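Side-chain contacts in N-acetylcysteine deacetylase (Bacillus subtilis, PDB 1YSJ), which probably catalyses the deacetylation of N-acetylcysteine to cysteine and acetate as a dinuclear-metal hydrolase of the M20 peptidase family: residues Arg60-Glu65 / Thr77-Glu82; Asn139-Glu144 / Tyr391-Ala396; Val175-Gly180 / Gly322-Ala327; Ala228-Ile233 / Ala271-Thr276. The protein carries 1 engineered substitution. One frame throughout, in Å; residues are numbered along the deposited sequence.

Interaction 1 (Arg60-Glu65 / Thr77-Glu82). Engineered in segment 77-82: Gly78 (natural residue Ala).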
loop_
_atom_site.group_PDB
_atom_site.type_symbol
_atom_site.label_atom_id
_atom_site.label_comp_id
_atom_site.label_asym_id
_atom_site.label_seq_id
_atom_site.Cartn_x
_atom_site.Cartn_y
_atom_site.Cartn_z
ATOM N N ARG A 60 -13.857 12.516 44.605
ATOM C CA ARG A 60 -13.432 12.682 45.994
ATOM C C ARG A 60 -13.006 14.118 46.326
ATOM O O ARG A 60 -13.393 14.665 47.361
ATOM C CB ARG A 60 -12.308 11.685 46.314
ATOM C CG ARG A 60 -11.453 12.037 47.529
ATOM C CD ARG A 60 -10.692 10.834 48.063
ATOM N NE ARG A 60 -9.855 10.179 47.055
ATOM C CZ ARG A 60 -8.584 10.484 46.805
ATOM N NH1 ARG A 60 -7.976 11.454 47.476
ATOM N NH2 ARG A 60 -7.916 9.815 45.877
ATOM N N TRP A 61 -12.211 14.712 45.442
ATOM C CA TRP A 61 -11.664 16.059 45.637
ATOM C C TRP A 61 -12.726 17.165 45.669
ATOM O O TRP A 61 -12.606 18.128 46.430
ATOM C CB TRP A 61 -10.572 16.368 44.606
ATOM C CG TRP A 61 -9.314 15.552 44.791
ATOM C CD1 TRP A 61 -8.823 15.042 45.968
ATOM C CD2 TRP A 61 -8.376 15.171 43.772
ATOM N NE1 TRP A 61 -7.649 14.359 45.739
ATOM C CE2 TRP A 61 -7.351 14.423 44.402
ATOM C CE3 TRP A 61 -8.311 15.376 42.384
ATOM C CZ2 TRP A 61 -6.266 13.892 43.696
ATOM C CZ3 TRP A 61 -7.233 14.845 41.678
ATOM C CH2 TRP A 61 -6.221 14.110 42.341
ATOM N N LEU A 62 -13.771 17.002 44.862
ATOM C CA LEU A 62 -14.896 17.942 44.838
ATOM C C LEU A 62 -15.818 17.757 46.049
ATOM O O LEU A 62 -16.320 18.732 46.609
ATOM C CB LEU A 62 -15.680 17.819 43.523
ATOM C CG LEU A 62 -14.897 18.106 42.231
ATOM C CD1 LEU A 62 -15.558 17.458 41.016
ATOM C CD2 LEU A 62 -14.688 19.600 41.995
ATOM N N GLU A 63 -16.026 16.506 46.454
ATOM C CA GLU A 63 -16.843 16.198 47.629
ATOM C C GLU A 63 -16.158 16.600 48.937
ATOM O O GLU A 63 -16.823 16.787 49.953
ATOM C CB GLU A 63 -17.252 14.719 47.647
ATOM C CG GLU A 63 -18.373 14.401 46.657
ATOM C CD GLU A 63 -18.647 12.910 46.475
ATOM O OE1 GLU A 63 -17.751 12.076 46.738
ATOM O OE2 GLU A 63 -19.772 12.574 46.048
ATOM N N GLU A 64 -14.834 16.745 48.900
ATOM C CA GLU A 64 -14.073 17.272 50.034
ATOM C C GLU A 64 -14.520 18.687 50.376
ATOM O O GLU A 64 -14.600 19.052 51.549
ATOM C CB GLU A 64 -12.569 17.271 49.732
ATOM C CG GLU A 64 -11.829 16.000 50.155
ATOM C CD GLU A 64 -10.438 15.888 49.537
ATOM O OE1 GLU A 64 -9.907 16.906 49.033
ATOM O OE2 GLU A 64 -9.877 14.771 49.554
ATOM N N GLU A 65 -14.808 19.473 49.341
ATOM C CA GLU A 65 -15.219 20.859 49.515
ATOM C C GLU A 65 -16.721 21.050 49.332
ATOM O O GLU A 65 -17.191 22.167 49.116
ATOM C CB GLU A 65 -14.413 21.778 48.589
ATOM C CG GLU A 65 -12.913 21.841 48.919
ATOM C CD GLU A 65 -12.630 22.089 50.404
ATOM O OE1 GLU A 65 -13.137 23.090 50.960
ATOM O OE2 GLU A 65 -11.896 21.281 51.015
ATOM N N THR A 77 -16.815 6.827 33.041
ATOM C CA THR A 77 -15.717 7.697 33.449
ATOM C C THR A 77 -16.064 9.141 33.111
ATOM O O THR A 77 -16.813 9.412 32.169
ATOM C CB THR A 77 -14.374 7.301 32.791
ATOM O OG1 THR A 77 -14.490 7.404 31.369
ATOM C CG2 THR A 77 -13.978 5.870 33.157
ATOM N N GLY A 78 -15.516 10.068 33.879
ATOM C CA GLY A 78 -15.856 11.474 33.719
ATOM C C GLY A 78 -16.739 11.909 34.865
ATOM O O GLY A 78 -17.470 11.099 35.440
ATOM N N VAL A 79 -16.661 13.191 35.206
ATOM C CA VAL A 79 -17.359 13.725 36.369
ATOM C C VAL A 79 -18.084 14.995 35.970
ATOM O O VAL A 79 -17.515 15.864 35.303
ATOM C CB VAL A 79 -16.375 14.016 37.548
ATOM C CG1 VAL A 79 -17.116 14.522 38.777
ATOM C CG2 VAL A 79 -15.568 12.779 37.904
ATOM N N ILE A 80 -19.350 15.085 36.368
ATOM C CA ILE A 80 -20.144 16.288 36.173
ATOM C C ILE A 80 -20.483 16.858 37.542
ATOM O O ILE A 80 -21.082 16.183 38.377
ATOM C CB ILE A 80 -21.448 16.020 35.364
ATOM C CG1 ILE A 80 -21.184 15.108 34.146
ATOM C CG2 ILE A 80 -22.127 17.343 34.966
ATOM C CD1 ILE A 80 -20.210 15.666 33.082
ATOM N N ALA A 81 -20.079 18.101 37.765
ATOM C CA ALA A 81 -20.333 18.790 39.021
ATOM C C ALA A 81 -21.086 20.087 38.747
ATOM O O ALA A 81 -21.166 20.539 37.602
ATOM C CB ALA A 81 -19.017 19.055 39.755
ATOM N N GLU A 82 -21.638 20.685 39.799
ATOM C CA GLU A 82 -22.478 21.869 39.650
ATOM C C GLU A 82 -22.375 22.776 40.872
ATOM O O GLU A 82 -22.434 22.306 42.009
ATOM C CB GLU A 82 -23.934 21.443 39.409
ATOM C CG GLU A 82 -24.911 22.575 39.129
ATOM C CD GLU A 82 -26.236 22.087 38.547
ATOM O OE1 GLU A 82 -26.257 21.686 37.362
ATOM O OE2 GLU A 82 -27.260 22.123 39.271
#
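Leu62 meets Val79 and Ala81 through a single methyl group, and both contacts across the pair of segments are apolar. Its CD1 lies 4.0 Å from Val79 CG1, the two side chains reaching toward each other tip to tip. The same CD1 also sits 4.0 Å from Ala81 CB, so one leucine methyl touches two strand residues at once. The torsions account for this placement: Leu62 carries CG anti to its carbonyl carbon (chi1 -60°), while Val79 sends CG1 anti to the backbone N. Alternation along strand 79-84 does the rest, because the side chains of Val79 and Ala81 start out toward helix 52-64, whereas Ile80, between them, starts out away from it; its side chain touches Leu70 and Val72.

Backbone bonds place the pieces but do not join them. On the helix, Glu64 N donates to Arg60 O at 3.0 Å; on the strand, Val79 pairs with Phe153 and Ala81 with Phe151 of the neighbouring strand 148-154. Leu62 also rests on Phe153 and on Ala135 of helix 124-139, which places the contact between a helix and one face of the mixed sheet.

All three touching residues are buried. Thr55, earlier on the helix, does bond to Gly78 N through its OG1, but between 60-65 and 77-82 the chemistry is purely apolar, implying hydrophobic burial centred on the leucine methyl.

Interaction 2 (Asn139-Glu144 / Tyr391-Ala396)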
loop_
_atom_site.group_PDB
_atom_site.type_symbol
_atom_site.label_atom_id
_atom_site.label_comp_id
_atom_site.label_asym_id
_atom_site.label_seq_id
_atom_site.Cartn_x
_atom_site.Cartn_y
_atom_site.Cartn_z
ATOM N N ASN A 139 -16.911 27.929 44.716
ATOM C CA ASN A 139 -17.626 27.375 45.866
ATOM C C ASN A 139 -17.717 28.356 47.040
ATOM O O ASN A 139 -18.651 28.289 47.841
ATOM C CB ASN A 139 -16.957 26.066 46.307
ATOM C CG ASN A 139 -17.707 25.363 47.425
ATOM O OD1 ASN A 139 -18.919 25.157 47.343
ATOM N ND2 ASN A 139 -16.983 24.984 48.477
ATOM N N GLN A 140 -16.744 29.261 47.137
ATOM C CA GLN A 140 -16.718 30.268 48.194
ATOM C C GLN A 140 -17.187 31.629 47.681
ATOM O O GLN A 140 -17.033 32.641 48.368
ATOM C CB GLN A 140 -15.312 30.398 48.802
ATOM C CG GLN A 140 -14.638 29.084 49.211
ATOM C CD GLN A 140 -15.334 28.361 50.363
ATOM O OE1 GLN A 140 -15.510 27.143 50.321
ATOM N NE2 GLN A 140 -15.724 29.106 51.395
ATOM N N ARG A 141 -17.764 31.644 46.479
ATOM C CA ARG A 141 -18.188 32.888 45.818
ATOM C C ARG A 141 -19.591 32.785 45.206
ATOM O O ARG A 141 -19.905 33.472 44.223
ATOM C CB ARG A 141 -17.175 33.286 44.736
ATOM C CG ARG A 141 -15.833 33.783 45.264
ATOM C CD ARG A 141 -14.897 34.150 44.120
ATOM N NE ARG A 141 -15.335 35.348 43.402
ATOM C CZ ARG A 141 -14.814 35.774 42.253
ATOM N NH1 ARG A 141 -13.833 35.100 41.666
ATOM N NH2 ARG A 141 -15.281 36.877 41.684
ATOM N N ARG A 142 -20.428 31.934 45.798
ATOM C CA ARG A 142 -21.773 31.639 45.283
ATOM C C ARG A 142 -22.693 32.854 45.213
ATOM O O ARG A 142 -23.553 32.926 44.334
ATOM C CB ARG A 142 -22.433 30.534 46.112
ATOM C CG ARG A 142 -21.762 29.181 45.978
ATOM C CD ARG A 142 -22.280 28.217 47.019
ATOM N NE ARG A 142 -21.579 26.936 46.973
ATOM C CZ ARG A 142 -22.006 25.864 46.312
ATOM N NH1 ARG A 142 -23.137 25.905 45.621
ATOM N NH2 ARG A 142 -21.297 24.746 46.339
ATOM N N ALA A 143 -22.507 33.800 46.132
ATOM C CA ALA A 143 -23.284 35.044 46.145
ATOM C C ALA A 143 -23.010 35.930 44.923
ATOM O O ALA A 143 -23.852 36.747 44.544
ATOM C CB ALA A 143 -23.040 35.816 47.437
ATOM N N GLU A 144 -21.835 35.762 44.315
ATOM C CA GLU A 144 -21.448 36.523 43.121
ATOM C C GLU A 144 -22.002 35.920 41.829
ATOM O O GLU A 144 -22.080 36.604 40.805
ATOM C CB GLU A 144 -19.925 36.635 43.017
ATOM C CG GLU A 144 -19.271 37.479 44.107
ATOM C CD GLU A 144 -17.772 37.645 43.898
ATOM O OE1 GLU A 144 -16.996 37.236 44.795
ATOM O OE2 GLU A 144 -17.369 38.176 42.836
ATOM N N TYR A 391 -8.591 32.484 36.452
ATOM C CA TYR A 391 -9.131 33.011 35.201
ATOM C C TYR A 391 -10.564 32.553 34.931
ATOM O O TYR A 391 -11.435 33.369 34.623
ATOM C CB TYR A 391 -8.239 32.634 34.013
ATOM C CG TYR A 391 -8.750 33.161 32.693
ATOM C CD1 TYR A 391 -8.585 34.503 32.348
ATOM C CD2 TYR A 391 -9.419 32.322 31.796
ATOM C CE1 TYR A 391 -9.064 34.999 31.137
ATOM C CE2 TYR A 391 -9.898 32.805 30.582
ATOM C CZ TYR A 391 -9.716 34.146 30.261
ATOM O OH TYR A 391 -10.183 34.639 29.065
ATOM N N PHE A 392 -10.794 31.247 35.040
ATOM C CA PHE A 392 -12.099 30.669 34.753
ATOM C C PHE A 392 -13.123 30.953 35.846
ATOM O O PHE A 392 -14.325 30.986 35.576
ATOM C CB PHE A 392 -11.976 29.170 34.470
ATOM C CG PHE A 392 -11.512 28.864 33.078
ATOM C CD1 PHE A 392 -10.154 28.735 32.793
ATOM C CD2 PHE A 392 -12.429 28.733 32.042
ATOM C CE1 PHE A 392 -9.722 28.468 31.499
ATOM C CE2 PHE A 392 -12.005 28.457 30.735
ATOM C CZ PHE A 392 -10.656 28.328 30.464
ATOM N N ALA A 393 -12.647 31.165 37.070
ATOM C CA ALA A 393 -13.510 31.607 38.163
ATOM C C ALA A 393 -14.014 33.027 37.905
ATOM O O ALA A 393 -15.193 33.321 38.113
ATOM C CB ALA A 393 -12.779 31.524 39.493
ATOM N N GLU A 394 -13.126 33.899 37.433
ATOM C CA GLU A 394 -13.503 35.281 37.161
ATOM C C GLU A 394 -14.332 35.393 35.885
ATOM O O GLU A 394 -15.284 36.175 35.827
ATOM C CB GLU A 394 -12.270 36.186 37.094
ATOM C CG GLU A 394 -12.567 37.658 37.357
ATOM C CD GLU A 394 -13.109 37.927 38.764
ATOM O OE1 GLU A 394 -12.673 37.255 39.729
ATOM O OE2 GLU A 394 -13.969 38.826 38.900
ATOM N N LEU A 395 -13.975 34.596 34.880
ATOM C CA LEU A 395 -14.733 34.511 33.633
ATOM C C LEU A 395 -16.177 34.071 33.881
ATOM O O LEU A 395 -17.107 34.673 33.347
ATOM C CB LEU A 395 -14.043 33.568 32.641
ATOM C CG LEU A 395 -14.671 33.383 31.256
ATOM C CD1 LEU A 395 -14.631 34.675 30.442
ATOM C CD2 LEU A 395 -13.983 32.259 30.509
ATOM N N ALA A 396 -16.354 33.035 34.699
ATOM C CA ALA A 396 -17.684 32.534 35.061
ATOM C C ALA A 396 -18.577 33.618 35.670
ATOM O O ALA A 396 -19.738 33.762 35.275
ATOM C CB ALA A 396 -17.568 31.350 36.007
#
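The guanidinium of Arg141 meets carboxylates at two parts of its edge, with Glu144 on its NE side and Glu394 at the NH1 and NH2 end, while Ala393 O lies obliquely to it. Glu394 is gripped end-on, both nitrogens converging on OE1: NH1 donates at 3.1 Å and NH2 at 3.3 Å to that Glu394 oxygen. These bonds are bent, the NH1 one at 144°, and both come from the same face of the carboxylate, whose plane is turned 22° from that of the guanidinium. Glu144 is held side-on instead, Arg141 NE reaching OE1 at 2.9 Å and Arg141 NH2 reaching Glu144 OE2 at 2.7 Å, the latter nearly straight at 176°.

The three residues form a salt-bridge network that ties the loop between helix 124-139 and strand 148-154 to helix 384-402. Arg334, on helix 325-334, extends it by a salt bridge to Glu394 OE2. Nearby on the same helix as Glu394, Ala393 and Ala396 pack on Leu138 of helix 124-139.

Bends in both chains, at chi3 in Arg141 and at chi2 in Glu394, let the side chains cross at about a right angle. A leucine in place of Arg141 would probably leave Glu144 and Glu394 without the cation they share, removing the charged link between loop and helix. The arginine also lies between like charges, as Glu144 OE2 and Glu394 OE2 are 5.2 Å apart, and NH2 donates to both glutamates.

Interaction 3 (Val175-Gly180 / Gly322-Ala327)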
loop_
_atom_site.group_PDB
_atom_site.type_symbol
_atom_site.label_atom_id
_atom_site.label_comp_id
_atom_site.label_asym_id
_atom_site.label_seq_id
_atom_site.Cartn_x
_atom_site.Cartn_y
_atom_site.Cartn_z
ATOM N N VAL A 175 -27.984 24.512 29.181
ATOM C CA VAL A 175 -26.733 25.277 29.254
ATOM C C VAL A 175 -26.657 26.340 28.144
ATOM O O VAL A 175 -26.865 26.039 26.971
ATOM C CB VAL A 175 -25.490 24.340 29.227
ATOM C CG1 VAL A 175 -24.197 25.136 29.236
ATOM C CG2 VAL A 175 -25.506 23.391 30.420
ATOM N N SER A 176 -26.355 27.577 28.534
ATOM C CA SER A 176 -26.319 28.718 27.619
ATOM C C SER A 176 -24.975 28.898 26.927
ATOM O O SER A 176 -24.921 29.332 25.778
ATOM C CB SER A 176 -26.667 30.011 28.363
ATOM O OG SER A 176 -27.987 29.970 28.866
ATOM N N ALA A 177 -23.895 28.585 27.637
ATOM C CA ALA A 177 -22.541 28.779 27.121
ATOM C C ALA A 177 -21.576 27.763 27.695
ATOM O O ALA A 177 -21.775 27.273 28.803
ATOM C CB ALA A 177 -22.059 30.181 27.429
ATOM N N ILE A 178 -20.527 27.458 26.937
ATOM C CA ILE A 178 -19.490 26.526 27.374
ATOM C C ILE A 178 -18.084 27.092 27.161
ATOM O O ILE A 178 -17.781 27.695 26.123
ATOM C CB ILE A 178 -19.633 25.122 26.710
ATOM C CG1 ILE A 178 -18.642 24.129 27.341
ATOM C CG2 ILE A 178 -19.484 25.209 25.171
ATOM C CD1 ILE A 178 -19.052 22.678 27.242
ATOM N N PHE A 179 -17.227 26.884 28.153
ATOM C CA PHE A 179 -15.884 27.434 28.117
ATOM C C PHE A 179 -14.837 26.370 28.411
ATOM O O PHE A 179 -15.084 25.430 29.169
ATOM C CB PHE A 179 -15.778 28.623 29.076
ATOM C CG PHE A 179 -16.843 29.656 28.853
ATOM C CD1 PHE A 179 -18.001 29.661 29.628
ATOM C CD2 PHE A 179 -16.709 30.599 27.841
ATOM C CE1 PHE A 179 -19.001 30.609 29.408
ATOM C CE2 PHE A 179 -17.705 31.550 27.612
ATOM C CZ PHE A 179 -18.849 31.555 28.396
ATOM N N GLY A 180 -13.674 26.522 27.789
ATOM C CA GLY A 180 -12.607 25.548 27.921
ATOM C C GLY A 180 -11.250 26.156 27.655
ATOM O O GLY A 180 -11.138 27.296 27.207
ATOM N N GLY A 322 -18.036 35.441 19.404
ATOM C CA GLY A 322 -17.604 36.809 19.686
ATOM C C GLY A 322 -18.344 37.550 20.791
ATOM O O GLY A 322 -17.905 38.621 21.211
ATOM N N THR A 323 -19.460 37.002 21.269
ATOM C CA THR A 323 -20.197 37.631 22.373
ATOM C C THR A 323 -19.458 37.493 23.708
ATOM O O THR A 323 -19.740 38.230 24.655
ATOM C CB THR A 323 -21.639 37.075 22.543
ATOM O OG1 THR A 323 -21.585 35.695 22.926
ATOM C CG2 THR A 323 -22.453 37.231 21.261
ATOM N N PHE A 324 -18.512 36.556 23.768
ATOM C CA PHE A 324 -17.752 36.285 24.990
ATOM C C PHE A 324 -16.343 36.858 24.947
ATOM O O PHE A 324 -15.597 36.769 25.930
ATOM C CB PHE A 324 -17.708 34.782 25.275
ATOM C CG PHE A 324 -19.061 34.150 25.323
ATOM C CD1 PHE A 324 -19.434 33.211 24.366
ATOM C CD2 PHE A 324 -19.982 34.523 26.307
ATOM C CE1 PHE A 324 -20.698 32.638 24.396
ATOM C CE2 PHE A 324 -21.252 33.959 26.344
ATOM C CZ PHE A 324 -21.614 33.014 25.386
ATOM N N LEU A 325 -15.996 37.454 23.809
ATOM C CA LEU A 325 -14.670 38.021 23.590
ATOM C C LEU A 325 -14.321 39.068 24.648
ATOM O O LEU A 325 -13.255 39.004 25.262
ATOM C CB LEU A 325 -14.579 38.615 22.179
ATOM C CG LEU A 325 -13.228 39.109 21.662
ATOM C CD1 LEU A 325 -12.239 37.964 21.531
ATOM C CD2 LEU A 325 -13.422 39.811 20.326
ATOM N N ASN A 326 -15.232 40.017 24.858
ATOM C CA ASN A 326 -15.060 41.056 25.872
ATOM C C ASN A 326 -14.859 40.481 27.273
ATOM O O ASN A 326 -13.963 40.912 27.999
ATOM C CB ASN A 326 -16.245 42.030 25.856
ATOM C CG ASN A 326 -16.197 43.013 24.684
ATOM O OD1 ASN A 326 -16.952 43.984 24.656
ATOM N ND2 ASN A 326 -15.314 42.764 23.717
ATOM N N ALA A 327 -15.691 39.503 27.632
ATOM C CA ALA A 327 -15.600 38.803 28.914
ATOM C C ALA A 327 -14.265 38.079 29.088
ATOM O O ALA A 327 -13.673 38.113 30.171
ATOM C CB ALA A 327 -16.760 37.825 29.071
#
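Phe324 forms a T-shaped aromatic pair with Phe179 and also touches Ala177, packing the segment that leads into helix 325-334 on strand 175-184 of the mixed sheet, in the metal-binding half of this M20 peptidase.

Along 322-327, the first residue to bear on the contact is Thr323, which does not itself meet the strand. Its OG1 sits 3.4 Å above the centre of the Phe324 ring, on the face opposite Phe179, and is hydrogen-bonded to Asp321.

Phe324 comes next and makes the contact. Its CG stands anti to the carbonyl carbon (chi1 -54°), an orientation that carries the ring to the strand. The edge of Phe179 enters over one face: ring centroids are 5.1 Å apart and the planes stand at 85°, close to perpendicular. Phe179 CE2 approaches Phe324 CG at 3.7 Å, while Phe179 CZ lies over the rim. Pro359 and Phe361 also touch Phe324, continuing the buried apolar surroundings. An alanine at this position is likely to open a gap beside Ala177 and leave the edge of Phe179 without its aromatic face.

Farther on, Ala327 packs on Leu395, Ile398 and Val399 of helix 384-402, and Val399 also meets Phe179; that helix therefore adjoins both segments. Back at the far end of the Phe324 ring, where the walk along the segment met the strand, the methyl CB of Ala177 comes obliquely to CZ at 3.5 Å.

Interaction 4 (Ala228-Ile233 / Ala271-Thr276)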
loop_
_atom_site.group_PDB
_atom_site.type_symbol
_atom_site.label_atom_id
_atom_site.label_comp_id
_atom_site.label_asym_id
_atom_site.label_seq_id
_atom_site.Cartn_x
_atom_site.Cartn_y
_atom_site.Cartn_z
ATOM N N ALA A 228 -1.207 4.479 -12.237
ATOM C CA ALA A 228 -0.989 5.745 -12.930
ATOM C C ALA A 228 -2.069 6.764 -12.569
ATOM O O ALA A 228 -1.772 7.941 -12.367
ATOM C CB ALA A 228 -0.937 5.525 -14.446
ATOM N N ALA A 229 -3.316 6.301 -12.496
ATOM C CA ALA A 229 -4.426 7.111 -12.012
ATOM C C ALA A 229 -4.172 7.573 -10.573
ATOM O O ALA A 229 -4.280 8.760 -10.269
ATOM C CB ALA A 229 -5.740 6.333 -12.109
ATOM N N ALA A 230 -3.812 6.633 -9.703
ATOM C CA ALA A 230 -3.533 6.945 -8.300
ATOM C C ALA A 230 -2.414 7.980 -8.140
ATOM O O ALA A 230 -2.508 8.865 -7.290
ATOM C CB ALA A 230 -3.215 5.673 -7.518
ATOM N N GLY A 231 -1.374 7.874 -8.969
ATOM C CA GLY A 231 -0.234 8.799 -8.928
ATOM C C GLY A 231 -0.581 10.243 -9.247
ATOM O O GLY A 231 -0.059 11.168 -8.620
ATOM N N GLN A 232 -1.458 10.434 -10.228
ATOM C CA GLN A 232 -1.881 11.766 -10.665
ATOM C C GLN A 232 -2.843 12.389 -9.659
ATOM O O GLN A 232 -2.832 13.606 -9.449
ATOM C CB GLN A 232 -2.562 11.693 -12.035
ATOM C CG GLN A 232 -1.696 11.173 -13.166
ATOM C CD GLN A 232 -1.220 12.268 -14.090
ATOM O OE1 GLN A 232 -0.562 13.215 -13.665
ATOM N NE2 GLN A 232 -1.549 12.143 -15.367
ATOM N N ILE A 233 -3.675 11.546 -9.052
ATOM C CA ILE A 233 -4.646 11.977 -8.048
ATOM C C ILE A 233 -3.944 12.448 -6.774
ATOM O O ILE A 233 -4.379 13.409 -6.147
ATOM C CB ILE A 233 -5.688 10.864 -7.752
ATOM C CG1 ILE A 233 -6.596 10.665 -8.969
ATOM C CG2 ILE A 233 -6.535 11.210 -6.527
ATOM C CD1 ILE A 233 -7.357 9.361 -8.987
ATOM N N ALA A 271 -6.287 0.382 -6.604
ATOM C CA ALA A 271 -5.401 1.227 -5.819
ATOM C C ALA A 271 -6.258 1.993 -4.812
ATOM O O ALA A 271 -7.264 2.601 -5.182
ATOM C CB ALA A 271 -4.634 2.182 -6.717
ATOM N N GLU A 272 -5.876 1.939 -3.540
ATOM C CA GLU A 272 -6.590 2.691 -2.510
ATOM C C GLU A 272 -5.706 3.708 -1.800
ATOM O O GLU A 272 -4.498 3.510 -1.652
ATOM C CB GLU A 272 -7.296 1.765 -1.504
ATOM C CG GLU A 272 -6.378 0.929 -0.609
ATOM C CD GLU A 272 -7.137 0.089 0.416
ATOM O OE1 GLU A 272 -8.384 0.019 0.344
ATOM O OE2 GLU A 272 -6.480 -0.505 1.300
HETATM N N MSE A 273 -6.323 4.810 -1.389
HETATM C CA MSE A 273 -5.650 5.817 -0.583
HETATM C C MSE A 273 -6.596 6.415 0.450
HETATM O O MSE A 273 -7.811 6.467 0.240
HETATM C CB MSE A 273 -5.032 6.912 -1.462
HETATM C CG MSE A 273 -6.023 7.809 -2.188
HETATM SE SE MSE A 273 -5.136 8.964 -3.493
HETATM C CE MSE A 273 -4.794 7.648 -4.859
ATOM N N GLU A 274 -6.036 6.840 1.576
ATOM C CA GLU A 274 -6.817 7.533 2.591
ATOM C C GLU A 274 -6.009 8.627 3.271
ATOM O O GLU A 274 -4.785 8.671 3.152
ATOM C CB GLU A 274 -7.449 6.552 3.601
ATOM C CG GLU A 274 -6.497 5.863 4.575
ATOM C CD GLU A 274 -7.229 5.051 5.647
ATOM O OE1 GLU A 274 -6.677 4.023 6.097
ATOM O OE2 GLU A 274 -8.354 5.438 6.046
ATOM N N GLY A 275 -6.709 9.517 3.963
ATOM C CA GLY A 275 -6.080 10.640 4.641
ATOM C C GLY A 275 -7.083 11.574 5.286
ATOM O O GLY A 275 -8.253 11.222 5.475
ATOM N N THR A 276 -6.619 12.773 5.613
ATOM C CA THR A 276 -7.439 13.749 6.314
ATOM C C THR A 276 -7.503 15.078 5.582
ATOM O O THR A 276 -6.569 15.467 4.881
ATOM C CB THR A 276 -6.931 14.017 7.749
ATOM O OG1 THR A 276 -5.519 14.250 7.719
ATOM C CG2 THR A 276 -7.223 12.844 8.655
#
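Met273, a selenomethionine here, is brought to Ala230 and Ile233 by a chi1 of 68°, which sets CG between the backbone N and the carbonyl carbon, and by a bend at chi3 (75°) that turns CE toward the helix. Ile233 answers with CG2, anti to its own backbone N.

The setting is helix-on-sheet packing on the four-stranded antiparallel sheet of the smaller domain, the dimerisation domain of M20 peptidases. Helix 226-237 runs along strand 270-278 nearly in the same direction: the short segments make an angle of 22°, their axes 8.9 Å apart at closest. Alternation directs Ala271 and Met273 toward the helix while Glu272, between them, starts out away from it and forms a salt bridge with Arg257.

At the close end of the contact, small residues allow a near approach, Ala230 CB lying 3.9 Å from Ala271 CB. Ile233 CG2 meets Met273 SE at 4.0 Å as the two chains cross obliquely. The second subunit lies nearby, its Gln238 packing on Ala228 and its Trp264 on Glu274 and Thr276. All four touching residues are buried, and the selenomethionine methyl CE ends 3.7 Å from Ala230 CB and 3.6 Å from Ala230 O.

Interactions 1, 2 and 3 belong to the metal-binding half of the chain, whereas interaction 4 lies in the other domain, its centre about 42 to 53 Å from theirs. Interactions 2 and 3 are the closest pair, with centres about 15 Å apart: Phe392 CZ packs 3.5 Å from Gly180 O, and Leu395 CD1 lies 3.6 Å from Ala327 O. Interaction 1 touches interaction 2 where Asn139 ND2 comes 2.9 Å from Glu65 O, and reaches the same mixed sheet as interaction 3. That sheet leads to the nickel site: strand 175-184 also carries His182, a nickel ligand whose side chain is about 12 Å from that of Phe179. Interactions 1, 2 and 4 lie away from the metals.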